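Long-range contact in tube-forming protein in Mycobacterial Envelpe, TiME (Mycolicibacterium smegmatis, PDB 7CU9), which probably forms a secretion tube across the mycobacterial outer envelope: residues K83-F89 and N160-K166. Numbering follows the deposited sequence.
Sequences KQAVGVF and NVLLQAK
Phe-89 and Asn-160 close one end of an antiparallel pair of strands by a two-bond exchange. The backbone N of Phe-89 donates to Asn-160 O at 2.8 Å, and Asn-160 ND2 returns a bond to Phe-89 O at 2.9 Å. The side-chain amide stands in for a backbone N-H, a task that suits asparagine, whose short arm has CG between its own N and carbonyl carbon (chi1 62°), a turn that brings ND2 to Phe-89 O; its OD1 is held by Ser-3 N. Asn-160 O also lies at the edge of the Phe-89 ring, in its plane, while ring atom CE1 comes within 4.0 Å of Leu-162 CB, the two side chains running side by side. Gly-87, paired with Leu-162 on this face, has no side chain to crowd the ring.

Six more backbone bonds continue the ladder through the pairs Gly-87/Leu-162, Ala-85/Gln-164 and Lys-83/Lys-166. On the face bearing Val-86, Val-88 and Val-161, branched side chains mesh: Val-161 sends CG1 to CG1 of Val-86 (3.9 Å) and CG2 to CG2 of Val-88 (4.1 Å). Beta-branched valine suits an extended backbone and a buried face.

At the far end Lys-83 is fully extended whereas Lys-166 bends at chi3 (80°), bringing its CE to 3.8 Å from Lys-83 CB. Lys-83 NZ and Lys-166 NZ, 4.9 Å apart, each form a salt bridge with Asp-51, whose carboxylate probably offsets the two like charges. Farther out, helix 174-185 lays Met-184 against Val-86 and Gln-84, and helix 55-58 packs Phe-58 on Phe-89 and Leu-162. Strands 77-89 and 161-169 are thus adjacent interior strands in the helix-flanked antiparallel sheet of the PknH-like extracellular domain.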
loop_
_atom_site.group_PDB
_atom_site.type_symbol
_atom_site.label_atom_id
_atom_site.label_comp_id
_atom_site.label_asym_id
_atom_site.label_seq_id
_atom_site.Cartn_x
_atom_site.Cartn_y
_atom_site.Cartn_z
ATOM N N LYS B 83 10.369 9.032 0.310
ATOM C CA LYS B 83 11.376 10.103 0.178
ATOM C C LYS B 83 11.154 10.814 -1.155
ATOM O O LYS B 83 10.747 10.173 -2.139
ATOM C CB LYS B 83 12.785 9.528 0.329
ATOM C CG LYS B 83 13.888 10.558 0.521
ATOM C CD LYS B 83 15.182 9.903 0.897
ATOM C CE LYS B 83 16.323 10.871 1.086
ATOM N NZ LYS B 83 17.507 10.190 1.658
ATOM N N GLN B 84 11.408 12.115 -1.154
ATOM C CA GLN B 84 11.293 12.989 -2.342
ATOM C C GLN B 84 12.525 13.886 -2.416
ATOM O O GLN B 84 13.009 14.323 -1.357
ATOM C CB GLN B 84 10.061 13.875 -2.220
ATOM C CG GLN B 84 8.755 13.112 -2.193
ATOM C CD GLN B 84 7.644 14.055 -1.820
ATOM O OE1 GLN B 84 7.215 14.889 -2.615
ATOM N NE2 GLN B 84 7.205 13.966 -0.574
ATOM N N ALA B 85 12.995 14.168 -3.627
ATOM C CA ALA B 85 14.071 15.149 -3.872
ATOM C C ALA B 85 13.751 15.884 -5.166
ATOM O O ALA B 85 13.399 15.222 -6.151
ATOM C CB ALA B 85 15.416 14.471 -3.935
ATOM N N VAL B 86 13.842 17.206 -5.146
ATOM C CA VAL B 86 13.568 18.051 -6.338
ATOM C C VAL B 86 14.721 19.034 -6.478
ATOM O O VAL B 86 14.986 19.786 -5.527
ATOM C CB VAL B 86 12.219 18.784 -6.239
ATOM C CG1 VAL B 86 11.959 19.622 -7.478
ATOM C CG2 VAL B 86 11.073 17.814 -5.997
ATOM N N GLY B 87 15.364 19.023 -7.639
ATOM C CA GLY B 87 16.424 19.977 -7.996
ATOM C C GLY B 87 16.021 20.789 -9.203
ATOM O O GLY B 87 15.643 20.195 -10.228
ATOM N N VAL B 88 16.105 22.113 -9.103
ATOM C CA VAL B 88 15.893 23.025 -10.258
ATOM C C VAL B 88 17.264 23.518 -10.699
ATOM O O VAL B 88 18.006 24.053 -9.852
ATOM C CB VAL B 88 14.960 24.196 -9.920
ATOM C CG1 VAL B 88 14.790 25.127 -11.112
ATOM C CG2 VAL B 88 13.616 23.710 -9.409
ATOM N N PHE B 89 17.582 23.333 -11.972
ATOM C CA PHE B 89 18.870 23.746 -12.568
ATOM C C PHE B 89 18.665 24.997 -13.419
ATOM O O PHE B 89 17.554 25.252 -13.885
ATOM C CB PHE B 89 19.459 22.588 -13.368
ATOM C CG PHE B 89 19.824 21.413 -12.499
ATOM C CD1 PHE B 89 18.861 20.492 -12.120
ATOM C CD2 PHE B 89 21.118 21.254 -12.025
ATOM C CE1 PHE B 89 19.193 19.419 -11.308
ATOM C CE2 PHE B 89 21.449 20.181 -11.211
ATOM C CZ PHE B 89 20.487 19.264 -10.856
ATOM N N ASN B 160 14.197 21.724 -16.892
ATOM C CA ASN B 160 15.398 22.033 -16.080
ATOM C C ASN B 160 15.280 21.442 -14.672
ATOM O O ASN B 160 16.037 21.871 -13.790
ATOM C CB ASN B 160 15.609 23.544 -15.999
ATOM C CG ASN B 160 14.458 24.251 -15.317
ATOM O OD1 ASN B 160 13.303 23.825 -15.420
ATOM N ND2 ASN B 160 14.753 25.346 -14.641
ATOM N N VAL B 161 14.390 20.473 -14.468
ATOM C CA VAL B 161 14.161 19.874 -13.126
ATOM C C VAL B 161 14.563 18.401 -13.160
ATOM O O VAL B 161 14.202 17.696 -14.117
ATOM C CB VAL B 161 12.701 20.055 -12.684
ATOM C CG1 VAL B 161 12.420 19.327 -11.375
ATOM C CG2 VAL B 161 12.335 21.530 -12.576
ATOM N N LEU B 162 15.279 17.960 -12.133
ATOM C CA LEU B 162 15.434 16.519 -11.833
ATOM C C LEU B 162 14.647 16.238 -10.559
ATOM O O LEU B 162 14.917 16.882 -9.517
ATOM C CB LEU B 162 16.908 16.144 -11.673
ATOM C CG LEU B 162 17.166 14.646 -11.510
ATOM C CD1 LEU B 162 16.798 13.888 -12.776
ATOM C CD2 LEU B 162 18.604 14.365 -11.121
ATOM N N LEU B 163 13.685 15.327 -10.636
ATOM C CA LEU B 163 12.956 14.907 -9.420
ATOM C C LEU B 163 13.156 13.411 -9.201
ATOM O O LEU B 163 13.354 12.645 -10.169
ATOM C CB LEU B 163 11.490 15.331 -9.506
ATOM C CG LEU B 163 10.622 14.601 -10.521
ATOM C CD1 LEU B 163 10.028 13.336 -9.922
ATOM C CD2 LEU B 163 9.501 15.500 -11.032
ATOM N N GLN B 164 13.151 13.027 -7.936
ATOM C CA GLN B 164 13.271 11.614 -7.531
ATOM C C GLN B 164 12.233 11.359 -6.452
ATOM O O GLN B 164 11.982 12.250 -5.625
ATOM C CB GLN B 164 14.681 11.308 -7.036
ATOM C CG GLN B 164 15.751 11.468 -8.103
ATOM C CD GLN B 164 17.073 10.978 -7.570
ATOM O OE1 GLN B 164 17.624 11.550 -6.633
ATOM N NE2 GLN B 164 17.570 9.888 -8.135
ATOM N N ALA B 165 11.652 10.169 -6.472
ATOM C CA ALA B 165 10.748 9.707 -5.405
ATOM C C ALA B 165 11.026 8.236 -5.139
ATOM O O ALA B 165 11.436 7.512 -6.059
ATOM C CB ALA B 165 9.316 9.954 -5.783
ATOM N N LYS B 166 10.818 7.839 -3.890
ATOM C CA LYS B 166 11.080 6.474 -3.396
ATOM C C LYS B 166 9.943 6.120 -2.443
ATOM O O LYS B 166 9.668 6.921 -1.537
ATOM C CB LYS B 166 12.448 6.441 -2.714
ATOM C CG LYS B 166 12.823 5.138 -2.028
ATOM C CD LYS B 166 14.130 5.237 -1.279
ATOM C CE LYS B 166 13.982 5.910 0.070
ATOM N NZ LYS B 166 15.264 5.965 0.806
#